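Local coordinates for S-adenosylmethionine dependent methyltransferase (Mesorhizobium loti, PDB 3BKW), which probably acts as an S-adenosylmethionine-dependent methyltransferase, moving a methyl group from that cofactor to an acceptor, at residues W32-A37 / F236-A241; A37-V42 / C58-E63. One frame throughout, in Å; residues are numbered along the deposited sequence. Where two conformers were deposited one is given.

Contact 1 (W32-A37 / F236-A241); sequences WPALRA and FLLVSA
Leu238 points from its strand toward the helix and meets two neighbouring residues there, Ala34 and Leu35. Its CD1 does most of the reaching. This methyl lies 3.6 Å from Ala34 CB and comes at it from one side, not in line with its bond to CA. The same CD1 is 4.1 Å from the backbone Leu35 N. It therefore sits over the helix backbone as well as against a side chain. Leu238 CG is anti to the carbonyl carbon (chi1 -46°), and CD1 continues the extended chain outward toward the helix (chi2 -179°).

Leu35 meets Leu238 lower down its side chain. Leu35 CD1 comes to 4.1 Å from Leu238 CB, so the two leucines pass each other at a slant, the Leu35 methyl reaching the base of Leu238 and the Leu238 methyl reaching the helix backbone. Leu35 CA and Leu238 CA, the nearest such pair across the segments, are 6.6 Å apart. No hydrogen bond joins the segments.

The strand is the antiparallel member of the seven-stranded sheet of a class I methyltransferase fold, with strand order 3-2-1-4-5-7-6. The helix packs on one face of this sheet. Strands 138-145 and 207-213 flank the strand and hydrogen-bond to its backbone. Leu35 also touches Val141 and Tyr112, while Ala34 touches Glu212.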
loop_
_atom_site.group_PDB
_atom_site.type_symbol
_atom_site.label_atom_id
_atom_site.label_comp_id
_atom_site.label_asym_id
_atom_site.label_seq_id
_atom_site.Cartn_x
_atom_site.Cartn_y
_atom_site.Cartn_z
ATOM N N TRP A 32 3.355 -17.946 4.820
ATOM C CA TRP A 32 4.125 -18.601 3.751
ATOM C C TRP A 32 3.321 -18.875 2.476
ATOM O O TRP A 32 3.787 -18.508 1.405
ATOM C CB TRP A 32 4.893 -19.835 4.241
ATOM C CG TRP A 32 5.382 -20.727 3.142
ATOM C CD1 TRP A 32 4.970 -21.980 2.895
ATOM C CD2 TRP A 32 6.341 -20.402 2.125
ATOM N NE1 TRP A 32 5.612 -22.480 1.806
ATOM C CE2 TRP A 32 6.452 -21.534 1.296
ATOM C CE3 TRP A 32 7.097 -19.260 1.819
ATOM C CZ2 TRP A 32 7.321 -21.590 0.203
ATOM C CZ3 TRP A 32 7.968 -19.299 0.703
ATOM C CH2 TRP A 32 8.058 -20.461 -0.095
ATOM N N PRO A 33 2.146 -19.530 2.570
ATOM C CA PRO A 33 1.376 -19.755 1.337
ATOM C C PRO A 33 1.069 -18.509 0.499
ATOM O O PRO A 33 1.175 -18.560 -0.730
ATOM C CB PRO A 33 0.101 -20.414 1.849
ATOM C CG PRO A 33 0.527 -21.094 3.108
ATOM C CD PRO A 33 1.496 -20.164 3.730
ATOM N N ALA A 34 0.720 -17.408 1.162
ATOM C CA ALA A 34 0.470 -16.120 0.497
ATOM C C ALA A 34 1.716 -15.570 -0.174
ATOM O O ALA A 34 1.646 -15.097 -1.308
ATOM C CB ALA A 34 -0.048 -15.110 1.493
ATOM N N LEU A 35 2.850 -15.663 0.515
ATOM C CA LEU A 35 4.131 -15.172 -0.025
ATOM C C LEU A 35 4.608 -16.087 -1.159
ATOM O O LEU A 35 5.033 -15.609 -2.218
ATOM C CB LEU A 35 5.166 -15.044 1.100
ATOM C CG LEU A 35 6.406 -14.211 0.798
ATOM C CD1 LEU A 35 6.001 -12.778 0.453
ATOM C CD2 LEU A 35 7.403 -14.276 1.963
ATOM N N ARG A 36 4.466 -17.407 -0.963
ATOM C CA ARG A 36 4.809 -18.404 -1.991
ATOM C C ARG A 36 4.031 -18.148 -3.295
ATOM O O ARG A 36 4.591 -18.231 -4.386
ATOM C CB ARG A 36 4.511 -19.811 -1.485
ATOM C CG ARG A 36 4.829 -20.934 -2.492
ATOM C CD ARG A 36 4.418 -22.278 -1.924
ATOM N NE ARG A 36 2.991 -22.322 -1.635
ATOM C CZ ARG A 36 2.377 -23.190 -0.820
ATOM N NH1 ARG A 36 3.055 -24.140 -0.158
ATOM N NH2 ARG A 36 1.058 -23.102 -0.645
ATOM N N ALA A 37 2.743 -17.815 -3.155
ATOM C CA ALA A 37 1.877 -17.514 -4.303
ATOM C C ALA A 37 2.335 -16.307 -5.128
ATOM O O ALA A 37 2.048 -16.230 -6.330
ATOM C CB ALA A 37 0.457 -17.318 -3.848
ATOM N N PHE A 236 1.617 -8.644 9.032
ATOM C CA PHE A 236 2.614 -8.601 7.960
ATOM C C PHE A 236 2.196 -7.885 6.705
ATOM O O PHE A 236 1.024 -7.880 6.336
ATOM C CB PHE A 236 3.002 -10.032 7.549
ATOM C CG PHE A 236 3.412 -10.908 8.691
ATOM C CD1 PHE A 236 4.532 -10.566 9.435
ATOM C CD2 PHE A 236 2.719 -12.077 8.994
ATOM C CE1 PHE A 236 4.951 -11.372 10.504
ATOM C CE2 PHE A 236 3.131 -12.886 10.056
ATOM C CZ PHE A 236 4.247 -12.519 10.811
ATOM N N LEU A 237 3.190 -7.273 6.069
ATOM C CA LEU A 237 3.086 -6.672 4.747
ATOM C C LEU A 237 3.910 -7.557 3.809
ATOM O O LEU A 237 5.089 -7.825 4.099
ATOM C CB LEU A 237 3.646 -5.247 4.731
ATOM C CG LEU A 237 3.581 -4.512 3.382
ATOM C CD1 LEU A 237 2.110 -4.258 2.955
ATOM C CD2 LEU A 237 4.374 -3.195 3.399
ATOM N N LEU A 238 3.294 -7.986 2.717
ATOM C CA LEU A 238 3.932 -8.824 1.698
ATOM C C LEU A 238 4.019 -7.993 0.419
ATOM O O LEU A 238 3.004 -7.429 -0.030
ATOM C CB LEU A 238 3.134 -10.096 1.468
ATOM C CG LEU A 238 2.657 -10.853 2.708
ATOM C CD1 LEU A 238 1.887 -12.126 2.263
ATOM C CD2 LEU A 238 3.745 -11.236 3.674
ATOM N N VAL A 239 5.205 -7.898 -0.173
ATOM C CA VAL A 239 5.381 -7.124 -1.409
ATOM C C VAL A 239 6.201 -7.888 -2.454
ATOM O O VAL A 239 7.176 -8.562 -2.100
ATOM C CB VAL A 239 6.132 -5.772 -1.152
ATOM C CG1 VAL A 239 6.255 -4.950 -2.445
ATOM C CG2 VAL A 239 5.463 -4.932 -0.068
ATOM N N SER A 240 5.758 -7.804 -3.713
ATOM C CA SER A 240 6.471 -8.314 -4.892
ATOM C C SER A 240 6.746 -7.117 -5.796
ATOM O O SER A 240 5.824 -6.349 -6.080
ATOM C CB SER A 240 5.621 -9.314 -5.664
ATOM O OG SER A 240 6.274 -9.699 -6.869
ATOM N N ALA A 241 7.987 -6.966 -6.236
ATOM C CA ALA A 241 8.402 -5.879 -7.120
ATOM C C ALA A 241 9.242 -6.477 -8.231
ATOM O O ALA A 241 9.906 -7.505 -8.028
ATOM C CB ALA A 241 9.180 -4.849 -6.364
#

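Contact 2 (A37-V42 / C58-E63). With EDO (1,2-ethanediol), chain I.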
loop_
_atom_site.group_PDB
_atom_site.type_symbol
_atom_site.label_atom_id
_atom_site.label_comp_id
_atom_site.label_asym_id
_atom_site.label_seq_id
_atom_site.Cartn_x
_atom_site.Cartn_y
_atom_site.Cartn_z
ATOM N N ALA A 37 2.743 -17.815 -3.155
ATOM C CA ALA A 37 1.877 -17.514 -4.303
ATOM C C ALA A 37 2.335 -16.307 -5.128
ATOM O O ALA A 37 2.048 -16.230 -6.330
ATOM C CB ALA A 37 0.457 -17.318 -3.848
HETATM N N MSE A 38 3.070 -15.398 -4.478
HETATM C CA MSE A 38 3.600 -14.184 -5.095
HETATM C C MSE A 38 4.923 -14.384 -5.821
HETATM O O MSE A 38 5.320 -13.547 -6.635
HETATM C CB MSE A 38 3.736 -13.112 -4.027
HETATM C CG MSE A 38 2.407 -12.706 -3.438
HETATM SE SE MSE A 38 2.585 -11.698 -1.816
HETATM C CE MSE A 38 3.738 -10.261 -2.436
ATOM N N LEU A 39 5.591 -15.506 -5.563
ATOM C CA LEU A 39 6.868 -15.796 -6.189
ATOM C C LEU A 39 6.699 -16.122 -7.654
ATOM O O LEU A 39 5.647 -16.608 -8.059
ATOM C CB LEU A 39 7.517 -17.025 -5.545
ATOM C CG LEU A 39 7.874 -16.958 -4.066
ATOM C CD1 LEU A 39 8.302 -18.369 -3.611
ATOM C CD2 LEU A 39 8.968 -15.900 -3.831
ATOM N N PRO A 40 7.740 -15.862 -8.459
ATOM C CA PRO A 40 7.700 -16.348 -9.824
ATOM C C PRO A 40 7.957 -17.870 -9.780
ATOM O O PRO A 40 8.305 -18.399 -8.720
ATOM C CB PRO A 40 8.898 -15.640 -10.454
ATOM C CG PRO A 40 9.861 -15.535 -9.325
ATOM C CD PRO A 40 9.018 -15.178 -8.171
ATOM N N GLU A 41 7.775 -18.563 -10.900
ATOM C CA GLU A 41 8.191 -19.964 -10.972
ATOM C C GLU A 41 9.712 -20.005 -10.678
ATOM O O GLU A 41 10.486 -19.332 -11.347
ATOM C CB GLU A 41 7.862 -20.550 -12.348
ATOM C CG GLU A 41 8.459 -21.933 -12.615
ATOM C CD GLU A 41 8.045 -22.972 -11.599
ATOM O OE1 GLU A 41 6.821 -23.134 -11.388
ATOM O OE2 GLU A 41 8.945 -23.626 -11.033
ATOM N N VAL A 42 10.114 -20.779 -9.674
ATOM C CA VAL A 42 11.520 -20.809 -9.227
ATOM C C VAL A 42 12.411 -21.763 -10.012
ATOM O O VAL A 42 13.631 -21.711 -9.861
ATOM C CB VAL A 42 11.666 -21.064 -7.691
ATOM C CG1 VAL A 42 10.934 -19.961 -6.870
ATOM C CG2 VAL A 42 11.205 -22.472 -7.290
ATOM N N CYS A 58 15.627 -21.622 1.350
ATOM C CA CYS A 58 16.725 -22.064 0.473
ATOM C C CYS A 58 16.512 -23.506 0.025
ATOM O O CYS A 58 16.605 -23.808 -1.175
ATOM C CB CYS A 58 18.083 -21.924 1.160
ATOM S SG CYS A 58 18.530 -20.217 1.462
ATOM N N ARG A 59 16.208 -24.386 0.986
ATOM C CA ARG A 59 15.919 -25.784 0.691
ATOM C C ARG A 59 14.642 -25.962 -0.125
ATOM O O ARG A 59 14.626 -26.765 -1.048
ATOM C CB ARG A 59 15.890 -26.651 1.950
ATOM C CG ARG A 59 17.276 -26.839 2.564
ATOM C CD ARG A 59 17.270 -27.823 3.719
ATOM N NE ARG A 59 16.533 -27.321 4.870
ATOM C CZ ARG A 59 16.956 -26.359 5.695
ATOM N NH1 ARG A 59 18.136 -25.775 5.534
ATOM N NH2 ARG A 59 16.181 -25.983 6.707
ATOM N N TRP A 60 13.592 -25.212 0.204
ATOM C CA TRP A 60 12.344 -25.253 -0.583
ATOM C C TRP A 60 12.624 -24.893 -2.045
ATOM O O TRP A 60 12.178 -25.589 -2.956
ATOM C CB TRP A 60 11.261 -24.329 0.018
ATOM C CG TRP A 60 10.009 -24.255 -0.817
ATOM C CD1 TRP A 60 8.924 -25.060 -0.714
ATOM C CD2 TRP A 60 9.744 -23.356 -1.911
ATOM N NE1 TRP A 60 7.995 -24.715 -1.660
ATOM C CE2 TRP A 60 8.476 -23.692 -2.427
ATOM C CE3 TRP A 60 10.464 -22.318 -2.509
ATOM C CZ2 TRP A 60 7.886 -22.996 -3.496
ATOM C CZ3 TRP A 60 9.889 -21.622 -3.577
ATOM C CH2 TRP A 60 8.613 -21.979 -4.068
ATOM N N ALA A 61 13.368 -23.812 -2.257
ATOM C CA ALA A 61 13.681 -23.337 -3.604
ATOM C C ALA A 61 14.485 -24.367 -4.387
ATOM O O ALA A 61 14.205 -24.611 -5.572
ATOM C CB ALA A 61 14.423 -22.010 -3.550
ATOM N N HIS A 62 15.486 -24.958 -3.735
ATOM C CA HIS A 62 16.281 -26.023 -4.349
ATOM C C HIS A 62 15.390 -27.227 -4.702
ATOM O O HIS A 62 15.435 -27.728 -5.828
ATOM C CB HIS A 62 17.426 -26.473 -3.436
ATOM C CG HIS A 62 18.268 -27.559 -4.037
ATOM N ND1 HIS A 62 19.284 -27.300 -4.931
ATOM C CD2 HIS A 62 18.202 -28.906 -3.920
ATOM C CE1 HIS A 62 19.834 -28.442 -5.309
ATOM N NE2 HIS A 62 19.201 -29.432 -4.707
ATOM N N GLU A 63 14.561 -27.659 -3.756
ATOM C CA GLU A 63 13.612 -28.763 -4.011
ATOM C C GLU A 63 12.707 -28.500 -5.222
ATOM O O GLU A 63 12.373 -29.442 -5.958
ATOM C CB GLU A 63 12.736 -29.028 -2.791
ATOM C CG GLU A 63 13.448 -29.642 -1.620
ATOM C CD GLU A 63 12.702 -29.469 -0.288
ATOM O OE1 GLU A 63 11.476 -29.184 -0.286
ATOM O OE2 GLU A 63 13.357 -29.627 0.771
HETATM C C1 EDO I . 6.371 -22.922 -7.131
HETATM O O1 EDO I . 6.744 -24.298 -7.249
HETATM C C2 EDO I . 7.490 -22.076 -7.727
HETATM O O2 EDO I . 7.370 -20.685 -7.380
#
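Trp60 pushes the six-membered end of its indole up to Leu39 and Val42, and a 1,2-ethanediol molecule sits at the edge of the same ring. The diol, probably from the crystallisation liquor, gives a hydrogen bond from O2 to Pro40 O, with O2 and O 2.8 Å apart. Diol O2 lies 3.8 Å from Trp60 CH2, near the ring plane. The carboxylate of Glu41 lies beside diol C2, and its OE2 is hydrogen-bonded to Gly43 N.

The protein contact itself is apolar. Leu39 and Trp60 approach from opposite directions. Leu39 CD1 comes in obliquely, 3.6 Å from Trp60 CZ3 and 3.7 Å from Trp60 CH2. The Val42 and Trp60 side chains cross at about a right angle, and Val42 CG1 lies obliquely to the ring, 3.8 Å from Trp60 CZ3. The other methyl, Val42 CG2, lies 4.1 Å from Ala61 O. Trp60 CG is anti to the backbone N (chi1 175°), which carries the ring away from its helix toward the loop. Replacing Trp60 by an alanine would take away the ring, and would probably leave a gap beside Leu39 CD1 and Val42 CG1 and the diol without its aromatic neighbour.

Trp60 also stacks on the ring of His64, just past the helix end. Helix 56-63 belongs to the beta-alpha-beta crossover that links the parallel strands 46-50 and 68-73. Val42 and Ala61 both rest on Ile47 of strand 46-50. Val42 also touches Leu110 of strand 108-114, and Leu39 touches Tyr112 of that strand.

In the fold
From the N-terminal side, helix 32-38 comes first and supplies one half of contact 1. Ala37, near the end of that helix, belongs to both contacts; the chain then runs on through 39-42 into strand 46-50. Contact 2 then closes a short loop at helix 56-63. Contact 1 closes only when strand 236-242 arrives almost at the C terminus, so its long loop encloses the short one. The centres of the two contacts are about 12 Å apart, and they touch. The rings of Trp32 and Trp60 meet edge-to-face. The selenomethionine Met38 sends CE to 3.4 Å from Val239 C. Helix 32-38 and the loop that follows it thus join strand 236-242 to helix 56-63.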